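Local coordinates for protein homoserine kinase (Cytophaga hutchinsonii, PDB 4P52) that probably catalyses the ATP-dependent phosphorylation of L-homoserine to O-phospho-L-homoserine, at residues A[230-235]-A[246-251]; A[262-267]-A[286-291]. All coordinates share one frame; numbering follows the deposited sequence.

How the contacts relate
Following the chain from the N terminus, contact 1 comes first: ten residues, among them the end of helix 219-237 and the start of helix 241-247, separate residues 230-235 from residues 246-251, which return beside them and close a short helical turn-back. Contact 2 opens afterwards, where helix 264-273 starts, and closes over an 18-residue span when strand 288-292 brings residues 286-291 against residues 262-267. The two loops are thus in series, neither nesting nor crossing, with centres about 18 Å apart. They still touch through Met248 of contact 1, whose SE lies 3.8 Å from Leu291 CD1 and whose CE lies 3.8 Å from Phe289 CE2. The helical pair is thereby tied to the strand that contact 2 joins to helix 264-273.

Contact 1 of 2, residues A[230-235]-A[246-251]; sequences GGLVAG and RSMQDH
Ser247, the last helical residue of 241-247, meets the backbone of Gly231 and Leu232, and no hydrogen bond links the two segments. Its CB points at helix 219-237, and its OG lies over the Gly231 backbone, on the side where a side chain would point; the lack of one there is consistent with the close packing. A first torsion of -69° sets OG beside the serine's own backbone N. There it hydrogen-bonds to Leu243 O one turn back; Leu232 N is 3.4 Å from OG, but at an angle too poor for a bond. The Leu232 CB and Ser247 CB atoms, 4.0 Å apart, pad the same approach, and the CA atoms of these two residues come within 5.3 Å.

Met248, a selenomethionine, leaves the helical conformation and centres an inverse gamma turn. Its side chain and that of Leu232 cross obliquely, with Met248 CG 4.0 Å from Leu232 CD1, a purely apolar touch, before the chain bends at chi3 (86°).

Gln249 O then accepts a bond from Asn228 ND2 of helix 219-237. With its carboxylate, Asp250 takes the NH groups of Ile252, Val253 and Glu254 as the next helix begins, while OD1 also receives Gln225 NE2.

Together these features make a close packing of two consecutive helices, with a glycine at the interface, running into a helix N-terminus capped by Asp250, within the C-terminal part of a GHMP-type kinase.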
loop_
_atom_site.group_PDB
_atom_site.type_symbol
_atom_site.label_atom_id
_atom_site.label_comp_id
_atom_site.label_asym_id
_atom_site.label_seq_id
_atom_site.Cartn_x
_atom_site.Cartn_y
_atom_site.Cartn_z
ATOM N N GLY A 230 -1.471 -1.485 1.676
ATOM C CA GLY A 230 -1.414 -2.424 0.557
ATOM C C GLY A 230 -2.648 -3.319 0.522
ATOM O O GLY A 230 -3.182 -3.606 -0.552
ATOM N N GLY A 231 -3.089 -3.755 1.703
ATOM C CA GLY A 231 -4.225 -4.643 1.842
ATOM C C GLY A 231 -5.474 -3.941 1.364
ATOM O O GLY A 231 -6.329 -4.560 0.752
ATOM N N LEU A 232 -5.566 -2.638 1.636
ATOM C CA LEU A 232 -6.722 -1.841 1.244
ATOM C C LEU A 232 -6.752 -1.583 -0.268
ATOM O O LEU A 232 -7.783 -1.768 -0.908
ATOM C CB LEU A 232 -6.731 -0.519 2.013
ATOM C CG LEU A 232 -7.949 0.398 1.988
ATOM C CD1 LEU A 232 -9.235 -0.359 2.226
ATOM C CD2 LEU A 232 -7.793 1.436 3.080
ATOM N N VAL A 233 -5.631 -1.146 -0.837
ATOM C CA VAL A 233 -5.534 -0.938 -2.277
ATOM C C VAL A 233 -5.849 -2.218 -3.076
ATOM O O VAL A 233 -6.590 -2.170 -4.061
ATOM C CB VAL A 233 -4.157 -0.364 -2.652
ATOM C CG1 VAL A 233 -3.932 -0.365 -4.152
ATOM C CG2 VAL A 233 -4.020 1.050 -2.099
ATOM N N ALA A 234 -5.307 -3.353 -2.632
ATOM C CA ALA A 234 -5.562 -4.634 -3.285
ATOM C C ALA A 234 -7.033 -4.994 -3.147
ATOM O O ALA A 234 -7.669 -5.329 -4.130
ATOM C CB ALA A 234 -4.666 -5.741 -2.728
ATOM N N GLY A 235 -7.556 -4.918 -1.925
ATOM C CA GLY A 235 -8.992 -5.065 -1.648
ATOM C C GLY A 235 -9.949 -4.248 -2.523
ATOM O O GLY A 235 -11.015 -4.736 -2.873
ATOM N N ARG A 246 -10.558 -6.019 7.015
ATOM C CA ARG A 246 -9.396 -6.311 7.834
ATOM C C ARG A 246 -8.306 -5.257 7.665
ATOM O O ARG A 246 -7.602 -4.956 8.614
ATOM C CB ARG A 246 -8.867 -7.711 7.527
ATOM C CG ARG A 246 -9.466 -8.842 8.366
ATOM C CD ARG A 246 -9.019 -10.193 7.813
ATOM N NE ARG A 246 -8.772 -10.079 6.369
ATOM C CZ ARG A 246 -8.884 -11.062 5.482
ATOM N NH1 ARG A 246 -9.257 -12.268 5.883
ATOM N NH2 ARG A 246 -8.634 -10.831 4.191
ATOM N N SER A 247 -8.197 -4.692 6.467
ATOM C CA SER A 247 -7.222 -3.650 6.164
ATOM C C SER A 247 -7.524 -2.262 6.722
ATOM O O SER A 247 -6.629 -1.409 6.781
ATOM C CB SER A 247 -7.026 -3.527 4.663
ATOM O OG SER A 247 -6.366 -4.691 4.224
HETATM N N MSE A 248 -8.759 -2.021 7.141
HETATM C CA MSE A 248 -9.089 -0.718 7.674
HETATM C C MSE A 248 -8.825 -0.613 9.143
HETATM O O MSE A 248 -9.751 -0.421 9.929
HETATM C CB MSE A 248 -10.535 -0.508 7.407
HETATM C CG MSE A 248 -10.591 0.073 6.017
HETATM SE SE MSE A 248 -12.516 0.210 5.680
HETATM C CE MSE A 248 -12.715 1.991 6.541
ATOM N N GLN A 249 -7.556 -0.752 9.514
ATOM C CA GLN A 249 -7.071 -0.567 10.880
ATOM C C GLN A 249 -6.059 0.555 10.799
ATOM O O GLN A 249 -5.174 0.550 9.926
ATOM C CB GLN A 249 -6.363 -1.815 11.433
ATOM C CG GLN A 249 -7.119 -3.133 11.433
ATOM C CD GLN A 249 -8.535 -3.008 11.977
ATOM O OE1 GLN A 249 -8.784 -2.286 12.947
ATOM N NE2 GLN A 249 -9.478 -3.710 11.345
ATOM N N ASP A 250 -6.184 1.529 11.689
ATOM C CA ASP A 250 -5.239 2.619 11.720
ATOM C C ASP A 250 -4.629 2.627 13.091
ATOM O O ASP A 250 -5.302 2.899 14.065
ATOM C CB ASP A 250 -5.941 3.934 11.396
ATOM C CG ASP A 250 -5.028 5.157 11.549
ATOM O OD1 ASP A 250 -3.771 5.019 11.724
ATOM O OD2 ASP A 250 -5.594 6.276 11.503
ATOM N N HIS A 251 -3.349 2.316 13.174
ATOM C CA HIS A 251 -2.715 2.215 14.486
ATOM C C HIS A 251 -1.891 3.447 14.892
ATOM O O HIS A 251 -1.299 3.477 15.964
ATOM C CB HIS A 251 -1.899 0.916 14.572
ATOM C CG HIS A 251 -2.751 -0.311 14.660
ATOM N ND1 HIS A 251 -3.913 -0.357 15.414
ATOM C CD2 HIS A 251 -2.622 -1.533 14.089
ATOM C CE1 HIS A 251 -4.463 -1.553 15.301
ATOM N NE2 HIS A 251 -3.699 -2.285 14.505
#

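Contact 2 of 2, residues A[262-267]-A[286-291]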
loop_
_atom_site.group_PDB
_atom_site.type_symbol
_atom_site.label_atom_id
_atom_site.label_comp_id
_atom_site.label_asym_id
_atom_site.label_seq_id
_atom_site.Cartn_x
_atom_site.Cartn_y
_atom_site.Cartn_z
ATOM N N PRO A 262 -15.470 14.116 20.347
ATOM C CA PRO A 262 -16.362 13.638 21.409
ATOM C C PRO A 262 -17.143 12.410 20.972
ATOM O O PRO A 262 -17.710 12.408 19.887
ATOM C CB PRO A 262 -17.311 14.809 21.620
ATOM C CG PRO A 262 -16.581 15.999 21.071
ATOM C CD PRO A 262 -15.782 15.486 19.918
ATOM N N GLY A 263 -17.136 11.364 21.798
ATOM C CA GLY A 263 -17.930 10.163 21.552
ATOM C C GLY A 263 -17.367 9.226 20.505
ATOM O O GLY A 263 -18.022 8.251 20.116
ATOM N N PHE A 264 -16.147 9.491 20.052
ATOM C CA PHE A 264 -15.606 8.768 18.935
ATOM C C PHE A 264 -15.694 7.263 19.154
ATOM O O PHE A 264 -16.155 6.523 18.275
ATOM C CB PHE A 264 -14.151 9.139 18.674
ATOM C CG PHE A 264 -13.534 8.327 17.572
ATOM C CD1 PHE A 264 -13.808 8.618 16.249
ATOM C CD2 PHE A 264 -12.750 7.225 17.856
ATOM C CE1 PHE A 264 -13.290 7.855 15.219
ATOM C CE2 PHE A 264 -12.207 6.453 16.828
ATOM C CZ PHE A 264 -12.481 6.784 15.505
ATOM N N ASP A 265 -15.221 6.806 20.307
ATOM C CA ASP A 265 -15.172 5.381 20.555
ATOM C C ASP A 265 -16.545 4.720 20.500
ATOM O O ASP A 265 -16.694 3.646 19.895
ATOM C CB ASP A 265 -14.470 5.098 21.866
ATOM C CG ASP A 265 -13.018 5.551 21.852
ATOM O OD1 ASP A 265 -12.417 5.666 20.744
ATOM O OD2 ASP A 265 -12.472 5.795 22.956
ATOM N N ASP A 266 -17.550 5.368 21.091
ATOM C CA ASP A 266 -18.915 4.849 21.053
ATOM C C ASP A 266 -19.500 4.862 19.656
ATOM O O ASP A 266 -20.228 3.939 19.275
ATOM C CB ASP A 266 -19.828 5.648 21.959
ATOM C CG ASP A 266 -19.474 5.494 23.419
ATOM O OD1 ASP A 266 -19.078 4.369 23.838
ATOM O OD2 ASP A 266 -19.593 6.513 24.142
ATOM N N VAL A 267 -19.193 5.914 18.901
ATOM C CA VAL A 267 -19.738 6.055 17.568
ATOM C C VAL A 267 -19.131 4.976 16.671
ATOM O O VAL A 267 -19.843 4.359 15.882
ATOM C CB VAL A 267 -19.513 7.462 16.996
ATOM C CG1 VAL A 267 -19.878 7.504 15.533
ATOM C CG2 VAL A 267 -20.338 8.487 17.755
ATOM N N PRO A 286 -13.992 16.685 12.812
ATOM C CA PRO A 286 -14.598 15.610 13.638
ATOM C C PRO A 286 -15.527 14.619 12.901
ATOM O O PRO A 286 -16.028 13.669 13.542
ATOM C CB PRO A 286 -15.410 16.376 14.664
ATOM C CG PRO A 286 -15.797 17.628 13.949
ATOM C CD PRO A 286 -14.640 17.986 13.044
ATOM N N SER A 287 -15.752 14.805 11.595
ATOM C CA SER A 287 -16.550 13.825 10.833
ATOM C C SER A 287 -15.956 12.432 10.808
ATOM O O SER A 287 -14.724 12.254 10.817
ATOM C CB SER A 287 -16.812 14.295 9.408
ATOM O OG SER A 287 -17.650 15.437 9.460
ATOM N N ILE A 288 -16.853 11.456 10.749
ATOM C CA ILE A 288 -16.530 10.053 10.822
ATOM C C ILE A 288 -17.217 9.368 9.655
ATOM O O ILE A 288 -18.342 9.722 9.296
ATOM C CB ILE A 288 -17.067 9.458 12.138
ATOM C CG1 ILE A 288 -16.437 10.209 13.321
ATOM C CG2 ILE A 288 -16.786 7.961 12.240
ATOM C CD1 ILE A 288 -16.945 9.778 14.673
ATOM N N PHE A 289 -16.554 8.390 9.049
ATOM C CA PHE A 289 -17.177 7.682 7.931
ATOM C C PHE A 289 -17.139 6.193 8.194
ATOM O O PHE A 289 -16.249 5.688 8.916
ATOM C CB PHE A 289 -16.486 7.993 6.594
ATOM C CG PHE A 289 -15.172 7.304 6.444
ATOM C CD1 PHE A 289 -14.044 7.776 7.113
ATOM C CD2 PHE A 289 -15.067 6.160 5.665
ATOM C CE1 PHE A 289 -12.827 7.104 7.006
ATOM C CE2 PHE A 289 -13.852 5.480 5.555
ATOM C CZ PHE A 289 -12.734 5.945 6.232
ATOM N N ALA A 290 -18.082 5.492 7.583
ATOM C CA ALA A 290 -18.076 4.039 7.652
ATOM C C ALA A 290 -18.278 3.514 6.237
ATOM O O ALA A 290 -18.908 4.196 5.403
ATOM C CB ALA A 290 -19.164 3.529 8.593
ATOM N N LEU A 291 -17.729 2.330 5.953
ATOM C CA LEU A 291 -17.953 1.728 4.665
ATOM C C LEU A 291 -18.826 0.518 4.867
ATOM O O LEU A 291 -18.727 -0.156 5.900
ATOM C CB LEU A 291 -16.626 1.394 3.969
ATOM C CG LEU A 291 -15.678 2.576 3.637
ATOM C CD1 LEU A 291 -14.416 2.058 2.980
ATOM C CD2 LEU A 291 -16.310 3.602 2.718
#
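Ile288 CD1 sits against two side chains of helix 264-273, at 3.7 Å from Phe264 CD1 and 3.8 Å from Val267 CG1. All three residues are buried, and these apolar touches make up the tight part of the contact. Phe264 and Val267 are three positions apart, so they come to the same side of the helix and share one methyl. The isoleucine reaches them because its chain runs out extended past CG1 (chi2 176°), carrying CD1 well beyond the strand; the Phe264 and Ile288 CA atoms stay 8.3 Å apart. Phe264 has CG anti to its N (chi1 176°), which swings the ring out to meet that methyl obliquely. The CB of Val267 is directed toward the strand.

The strand order around this pair, 278-281, 288-292, 194-200 and 316-322, all antiparallel, with helices 264-273 and 295-310 on one face, is that of a ferredoxin-like fold, the topology known for the C-terminal domain of GHMP kinases. Ile288 belongs to the helix-covered face, where Phe309 of helix 295-310 packs on both Ile288 and Val267, and Ile281 of the neighbouring strand on Phe264.

Away from the methyl the fit slackens. The two prolines do not touch: Pro262 CD is 5.3 Å from Pro286 CB, and Pro262 is partly exposed. Gly263 is the N-cap residue, with the bond from Val267 N to Gly263 O (2.9 Å) closing the first helical turn. Beyond it, the exposed side chains of Asp265 and Asp266 lie on the solvent side of that turn and take no part in the contact.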